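Local structure of cytidine deaminase (3DMO) at residues S69-A72 with R76-E79; V113-M118 with G128-D133. The protein probably catalyses the zinc-dependent hydrolytic deamination of cytidine and 2'-deoxycytidine to uridine and 2'-deoxyuridine, serving pyrimidine salvage. One frame throughout, in Å; residues are numbered along the deposited sequence. Where two conformers were deposited one is given.

Contact 1: S69-A72 with R76-E79; sequences SALA and RPGE
Leu-71 has a first torsion well off a staggered position (chi1 -93°), and its second (chi2 -79°) carries CD1 toward the loop, where it meets Pro-77. Arg-76 to Glu-79 form a type II beta turn at the end of the loop that joins helix 62-72 to strand 80-87. Leu-71 CD1 lies 4.3 Å from Pro-77 CD and 4.5 Å from Arg-76 CA. One methyl thus rests against the start of the turn. The contact is apolar, and no hydrogen bond crosses it. Leu-106 of helix 97-107 and Tyr-26 of the second subunit both pack on Leu-71 and Pro-77, so the contact lies at a subunit interface. The turn closes with Glu-79 N bonded to Arg-76 O at 3.0 Å. Gly-78 holds the third position of the turn with phi 92°, the place where a type II turn commonly has glycine. A salt bridge also spans the turn. Arg-76 grips the Glu-79 carboxylate side-on, with NE 3.0 Å from OE1 and NH2 3.3 Å from OE2. Both nitrogens meet the oxygens from above the carboxylate plane. Glu-79 OE1 also accepts a hydrogen bond from the backbone N of Arg-76, 2.8 Å away, on its anti lone pair.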
ATOM      1  N   SER A  69       7.903  -3.916 -13.651  1.00 17.00           N
ATOM      2  CA  SER A  69       9.081  -4.394 -14.379  0.50 17.15           C
ATOM      3  C   SER A  69       9.096  -3.882 -15.819  1.00 17.32           C
ATOM      4  O   SER A  69      10.125  -3.415 -16.313  1.00 17.66           O
ATOM      5  CB  SER A  69       9.147  -5.922 -14.362  0.50 16.99           C
ATOM      6  OG  SER A  69       9.613  -6.401 -13.114  0.50 15.76           O
ATOM      7  N   ALA A  70       7.952  -3.961 -16.488  1.00 16.99           N
ATOM      8  CA  ALA A  70       7.817  -3.438 -17.843  1.00 17.27           C
ATOM      9  C   ALA A  70       8.029  -1.915 -17.890  1.00 17.58           C
ATOM     10  O   ALA A  70       8.701  -1.410 -18.786  1.00 17.77           O
ATOM     11  CB  ALA A  70       6.473  -3.807 -18.422  1.00 16.76           C
ATOM     12  N   LEU A  71       7.455  -1.193 -16.929  1.00 17.84           N
ATOM     13  CA  LEU A  71       7.673   0.255 -16.820  1.00 18.11           C
ATOM     14  C   LEU A  71       9.151   0.607 -16.659  1.00 17.62           C
ATOM     15  O   LEU A  71       9.658   1.509 -17.328  1.00 17.56           O
ATOM     16  CB  LEU A  71       6.849   0.860 -15.669  1.00 17.94           C
ATOM     17  CG  LEU A  71       5.450   1.459 -15.919  1.00 18.56           C
ATOM     18  CD1 LEU A  71       5.522   2.855 -16.520  1.00 19.45           C
ATOM     19  CD2 LEU A  71       4.552   0.573 -16.780  1.00 19.79           C
ATOM     20  N   ALA A  72       9.839  -0.121 -15.785  1.00 17.95           N
ATOM     21  CA  ALA A  72      11.283   0.032 -15.590  1.00 18.23           C
ATOM     22  C   ALA A  72      12.107  -0.253 -16.860  1.00 18.39           C
ATOM     23  O   ALA A  72      13.208   0.276 -17.015  1.00 18.15           O
ATOM     24  CB  ALA A  72      11.749  -0.841 -14.439  1.00 18.55           C
ATOM     25  N   ARG A  76       5.387   2.236 -21.429  1.00 18.50           N
ATOM     26  CA  ARG A  76       4.613   3.335 -20.867  1.00 18.67           C
ATOM     27  C   ARG A  76       3.132   2.968 -20.844  1.00 18.98           C
ATOM     28  O   ARG A  76       2.716   2.019 -21.505  1.00 19.23           O
ATOM     29  CB  ARG A  76       4.880   4.589 -21.698  1.00 18.19           C
ATOM     30  CG  ARG A  76       6.312   5.096 -21.529  1.00 18.85           C
ATOM     31  CD  ARG A  76       6.795   5.824 -22.765  1.00 20.43           C
ATOM     32  NE  ARG A  76       6.928   4.906 -23.898  1.00 21.58           N
ATOM     33  CZ  ARG A  76       7.500   5.217 -25.059  1.00 22.63           C
ATOM     34  NH1 ARG A  76       8.021   6.426 -25.250  1.00 22.39           N
ATOM     35  NH2 ARG A  76       7.564   4.306 -26.031  1.00 21.35           N
ATOM     36  N   PRO A  77       2.320   3.696 -20.060  1.00 19.11           N
ATOM     37  CA  PRO A  77       0.893   3.376 -20.078  1.00 19.43           C
ATOM     38  C   PRO A  77       0.311   3.248 -21.482  1.00 20.06           C
ATOM     39  O   PRO A  77       0.561   4.103 -22.355  1.00 20.10           O
ATOM     40  CB  PRO A  77       0.264   4.558 -19.347  1.00 19.11           C
ATOM     41  CG  PRO A  77       1.330   4.976 -18.372  1.00 19.47           C
ATOM     42  CD  PRO A  77       2.636   4.774 -19.102  1.00 19.46           C
ATOM     43  N   GLY A  78      -0.447   2.180 -21.695  1.00 20.45           N
ATOM     44  CA  GLY A  78      -1.090   1.934 -22.980  1.00 20.95           C
ATOM     45  C   GLY A  78      -0.280   1.078 -23.936  1.00 21.22           C
ATOM     46  O   GLY A  78      -0.751   0.766 -25.033  1.00 21.99           O
ATOM     47  N   GLU A  79       0.929   0.691 -23.534  1.00 20.69           N
ATOM     48  CA  GLU A  79       1.798  -0.119 -24.402  1.00 20.58           C
ATOM     49  C   GLU A  79       1.699  -1.620 -24.167  1.00 20.68           C
ATOM     50  O   GLU A  79       2.582  -2.372 -24.594  1.00 21.00           O
ATOM     51  CB  GLU A  79       3.254   0.324 -24.284  1.00 20.42           C
ATOM     52  CG  GLU A  79       3.514   1.682 -24.880  1.00 20.58           C
ATOM     53  CD  GLU A  79       4.972   1.910 -25.164  1.00 21.38           C
ATOM     54  OE1 GLU A  79       5.752   2.120 -24.209  1.00 20.60           O
ATOM     55  OE2 GLU A  79       5.336   1.895 -26.351  1.00 22.32           O
TER

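Contact 2: V113-M118 with G128-D133; sequences VVLTNM and GDLLPD
Leu-131 N bonds to Gly-128 O at 3.2 Å in the last turn of helix 127-130, the turn that carries Leu-130, which packs on Val-113 and Leu-115. The chain leaves the helix at Leu-131. Leu-130 O, in the same turn, is hydrogen-bonded by Arg-100 NH1. The contact joins the last helix of the chain to strand 112-116 of the deaminase sheet. Leu-130 carries its side of the contact alone, and its two methyls take different partners. CD1 meets Val-113 CG1 tip to tip at 3.9 Å. CD2 lies more loosely by Leu-115 CD1, at 4.5 Å. Val-113 and Leu-115 are two apart on the strand and both point toward the helix. In Val-113, CG1 stands anti to the backbone N (chi1 179°) and is the branch that does the touching. The CG of Leu-130 is anti to its own carbonyl carbon (chi1 -74°), which sends the branch out to the strand.

Strand 122-126 pairs with strand 112-116 by backbone hydrogen bonds, Val-113 with Thr-125 and Leu-115 with Arg-123, and Leu-130 packs on those same two partners, Thr-125 and Arg-123, so it bears on two neighbouring strands. Beyond the helix, Asp-133 OD2 makes a salt bridge with Arg-123 of the third subunit.

All three touching residues are buried, and no hydrogen bond crosses between the segments. The contact is purely aliphatic, which implies that it is held by van der Waals packing and the exclusion of water.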
ATOM      1  N   VAL A 113      -7.332  -9.073 -20.185  1.00 20.01           N
ATOM      2  CA  VAL A 113      -6.917  -9.741 -18.960  1.00 19.67           C
ATOM      3  C   VAL A 113      -7.366 -11.207 -19.035  1.00 19.41           C
ATOM      4  O   VAL A 113      -8.559 -11.492 -19.132  1.00 19.85           O
ATOM      5  CB  VAL A 113      -7.516  -9.032 -17.711  1.00 19.34           C
ATOM      6  CG1 VAL A 113      -7.110  -9.754 -16.438  1.00 19.57           C
ATOM      7  CG2 VAL A 113      -7.082  -7.561 -17.657  1.00 19.51           C
ATOM      8  N   VAL A 114      -6.397 -12.119 -19.030  1.00 19.25           N
ATOM      9  CA  VAL A 114      -6.647 -13.557 -19.117  1.00 19.42           C
ATOM     10  C   VAL A 114      -6.449 -14.169 -17.725  1.00 19.04           C
ATOM     11  O   VAL A 114      -5.324 -14.220 -17.222  1.00 18.66           O
ATOM     12  CB  VAL A 114      -5.672 -14.253 -20.127  1.00 19.20           C
ATOM     13  CG1 VAL A 114      -5.965 -15.749 -20.228  1.00 20.09           C
ATOM     14  CG2 VAL A 114      -5.726 -13.582 -21.510  1.00 20.26           C
ATOM     15  N   LEU A 115      -7.543 -14.611 -17.107  1.00 19.33           N
ATOM     16  CA  LEU A 115      -7.496 -15.145 -15.741  1.00 19.45           C
ATOM     17  C   LEU A 115      -7.614 -16.654 -15.769  1.00 19.99           C
ATOM     18  O   LEU A 115      -8.458 -17.199 -16.477  1.00 19.94           O
ATOM     19  CB  LEU A 115      -8.625 -14.551 -14.897  1.00 19.36           C
ATOM     20  CG  LEU A 115      -8.635 -13.031 -14.834  1.00 18.83           C
ATOM     21  CD1 LEU A 115      -9.912 -12.564 -14.148  1.00 18.85           C
ATOM     22  CD2 LEU A 115      -7.360 -12.512 -14.143  1.00 17.21           C
ATOM     23  N   THR A 116      -6.776 -17.327 -14.991  1.00 20.16           N
ATOM     24  CA  THR A 116      -6.783 -18.785 -14.979  1.00 21.14           C
ATOM     25  C   THR A 116      -6.369 -19.364 -13.620  1.00 20.83           C
ATOM     26  O   THR A 116      -6.053 -18.627 -12.688  1.00 20.60           O
ATOM     27  CB  THR A 116      -5.936 -19.361 -16.158  1.00 21.02           C
ATOM     28  OG1 THR A 116      -6.210 -20.761 -16.314  1.00 22.21           O
ATOM     29  CG2 THR A 116      -4.441 -19.143 -15.961  1.00 21.54           C
ATOM     30  N   ASN A 117      -6.400 -20.687 -13.505  1.00 21.18           N
ATOM     31  CA  ASN A 117      -5.928 -21.357 -12.299  1.00 21.08           C
ATOM     32  C   ASN A 117      -5.013 -22.491 -12.718  1.00 21.79           C
ATOM     33  O   ASN A 117      -4.515 -22.488 -13.845  1.00 22.55           O
ATOM     34  CB  ASN A 117      -7.097 -21.844 -11.435  1.00 20.98           C
ATOM     35  CG  ASN A 117      -8.013 -22.804 -12.173  1.00 20.87           C
ATOM     36  OD1 ASN A 117      -7.706 -23.241 -13.279  1.00 22.07           O
ATOM     37  ND2 ASN A 117      -9.150 -23.127 -11.570  1.00 20.70           N
ATOM     38  N   MET A 118      -4.790 -23.449 -11.824  1.00 22.35           N
ATOM     39  CA  MET A 118      -3.896 -24.564 -12.111  1.00 23.05           C
ATOM     40  C   MET A 118      -4.662 -25.796 -12.597  1.00 23.84           C
ATOM     41  O   MET A 118      -4.096 -26.889 -12.668  1.00 24.17           O
ATOM     42  CB  MET A 118      -3.059 -24.911 -10.877  1.00 23.28           C
ATOM     43  CG  MET A 118      -2.151 -23.782 -10.387  1.00 23.52           C
ATOM     44  SD  MET A 118      -0.991 -23.189 -11.633  1.00 25.30           S
ATOM     45  CE  MET A 118       0.180 -24.542 -11.749  1.00 22.91           C
ATOM     46  N   GLY A 128     -11.108  -2.576 -17.672  1.00 20.50           N
ATOM     47  CA  GLY A 128     -12.309  -1.771 -17.465  1.00 20.53           C
ATOM     48  C   GLY A 128     -13.473  -2.563 -16.886  1.00 21.20           C
ATOM     49  O   GLY A 128     -14.186  -2.075 -16.011  1.00 20.66           O
ATOM     50  N   ASP A 129     -13.679  -3.785 -17.374  1.00 21.19           N
ATOM     51  CA  ASP A 129     -14.754  -4.645 -16.851  1.00 21.88           C
ATOM     52  C   ASP A 129     -14.518  -5.045 -15.395  1.00 21.28           C
ATOM     53  O   ASP A 129     -15.469  -5.175 -14.623  1.00 21.03           O
ATOM     54  CB  ASP A 129     -14.925  -5.904 -17.700  1.00 22.44           C
ATOM     55  CG  ASP A 129     -15.492  -5.607 -19.082  1.00 25.54           C
ATOM     56  OD1 ASP A 129     -16.272  -4.645 -19.232  1.00 27.11           O
ATOM     57  OD2 ASP A 129     -15.148  -6.338 -20.028  1.00 30.41           O
ATOM     58  N   LEU A 130     -13.249  -5.233 -15.029  1.00 20.75           N
ATOM     59  CA  LEU A 130     -12.869  -5.601 -13.661  1.00 20.43           C
ATOM     60  C   LEU A 130     -13.060  -4.449 -12.676  1.00 20.55           C
ATOM     61  O   LEU A 130     -13.221  -4.669 -11.467  1.00 20.51           O
ATOM     62  CB  LEU A 130     -11.421  -6.098 -13.623  1.00 20.11           C
ATOM     63  CG  LEU A 130     -11.144  -7.492 -14.179  1.00 19.11           C
ATOM     64  CD1 LEU A 130      -9.654  -7.680 -14.314  1.00 17.96           C
ATOM     65  CD2 LEU A 130     -11.749  -8.576 -13.294  1.00 19.15           C
ATOM     66  N   LEU A 131     -13.049  -3.224 -13.198  1.00 20.77           N
ATOM     67  CA  LEU A 131     -13.130  -2.032 -12.358  1.00 21.39           C
ATOM     68  C   LEU A 131     -14.085  -1.009 -12.970  1.00 22.70           C
ATOM     69  O   LEU A 131     -13.639  -0.030 -13.590  1.00 22.88           O
ATOM     70  CB  LEU A 131     -11.728  -1.439 -12.134  1.00 20.81           C
ATOM     71  CG  LEU A 131     -11.514  -0.498 -10.941  1.00 20.92           C
ATOM     72  CD1 LEU A 131     -11.730  -1.203  -9.601  1.00 18.61           C
ATOM     73  CD2 LEU A 131     -10.114   0.084 -11.012  1.00 20.39           C
ATOM     74  N   PRO A 132     -15.405  -1.242 -12.813  1.00 23.72           N
ATOM     75  CA  PRO A 132     -16.396  -0.358 -13.441  1.00 24.64           C
ATOM     76  C   PRO A 132     -16.400   1.039 -12.824  1.00 25.66           C
ATOM     77  O   PRO A 132     -16.247   1.188 -11.605  1.00 25.42           O
ATOM     78  CB  PRO A 132     -17.729  -1.076 -13.198  1.00 24.49           C
ATOM     79  CG  PRO A 132     -17.492  -1.975 -12.021  1.00 24.85           C
ATOM     80  CD  PRO A 132     -16.035  -2.349 -12.058  1.00 23.69           C
ATOM     81  N   ASP A 133     -16.546   2.050 -13.682  1.00 26.56           N
ATOM     82  CA  ASP A 133     -16.497   3.438 -13.262  1.00 27.98           C
ATOM     83  C   ASP A 133     -15.285   3.686 -12.364  1.00 28.13           C
ATOM     84  O   ASP A 133     -15.428   4.094 -11.207  1.00 28.06           O
ATOM     85  CB  ASP A 133     -17.795   3.839 -12.558  1.00 28.33           C
ATOM     86  CG  ASP A 133     -17.849   5.329 -12.246  1.00 31.78           C
ATOM     87  OD1 ASP A 133     -17.153   6.117 -12.944  1.00 35.05           O
ATOM     88  OD2 ASP A 133     -18.579   5.715 -11.303  1.00 35.48           O
TER

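How the contacts relate
Both segments of contact 1 precede those of contact 2 in the sequence. They do not touch: their centres are 19 Å apart and their nearest atoms about 12 Å. Contact 2 is closer to the centre of the chain. It is also closer to the active site. The side chain of Leu-115 is about 6 Å from that of Glu-63, the predicted proton donor, and about 10 Å from a bound zinc ion. The Leu-130 side chain is about 8 Å from that of the zinc ligand Cys-99. Leu-71 of contact 1 is about 12 Å from Glu-63, side chain to side chain, though both lie on helix 62-72. Contact 1 borders the second subunit, and segment 128-133 meets the third.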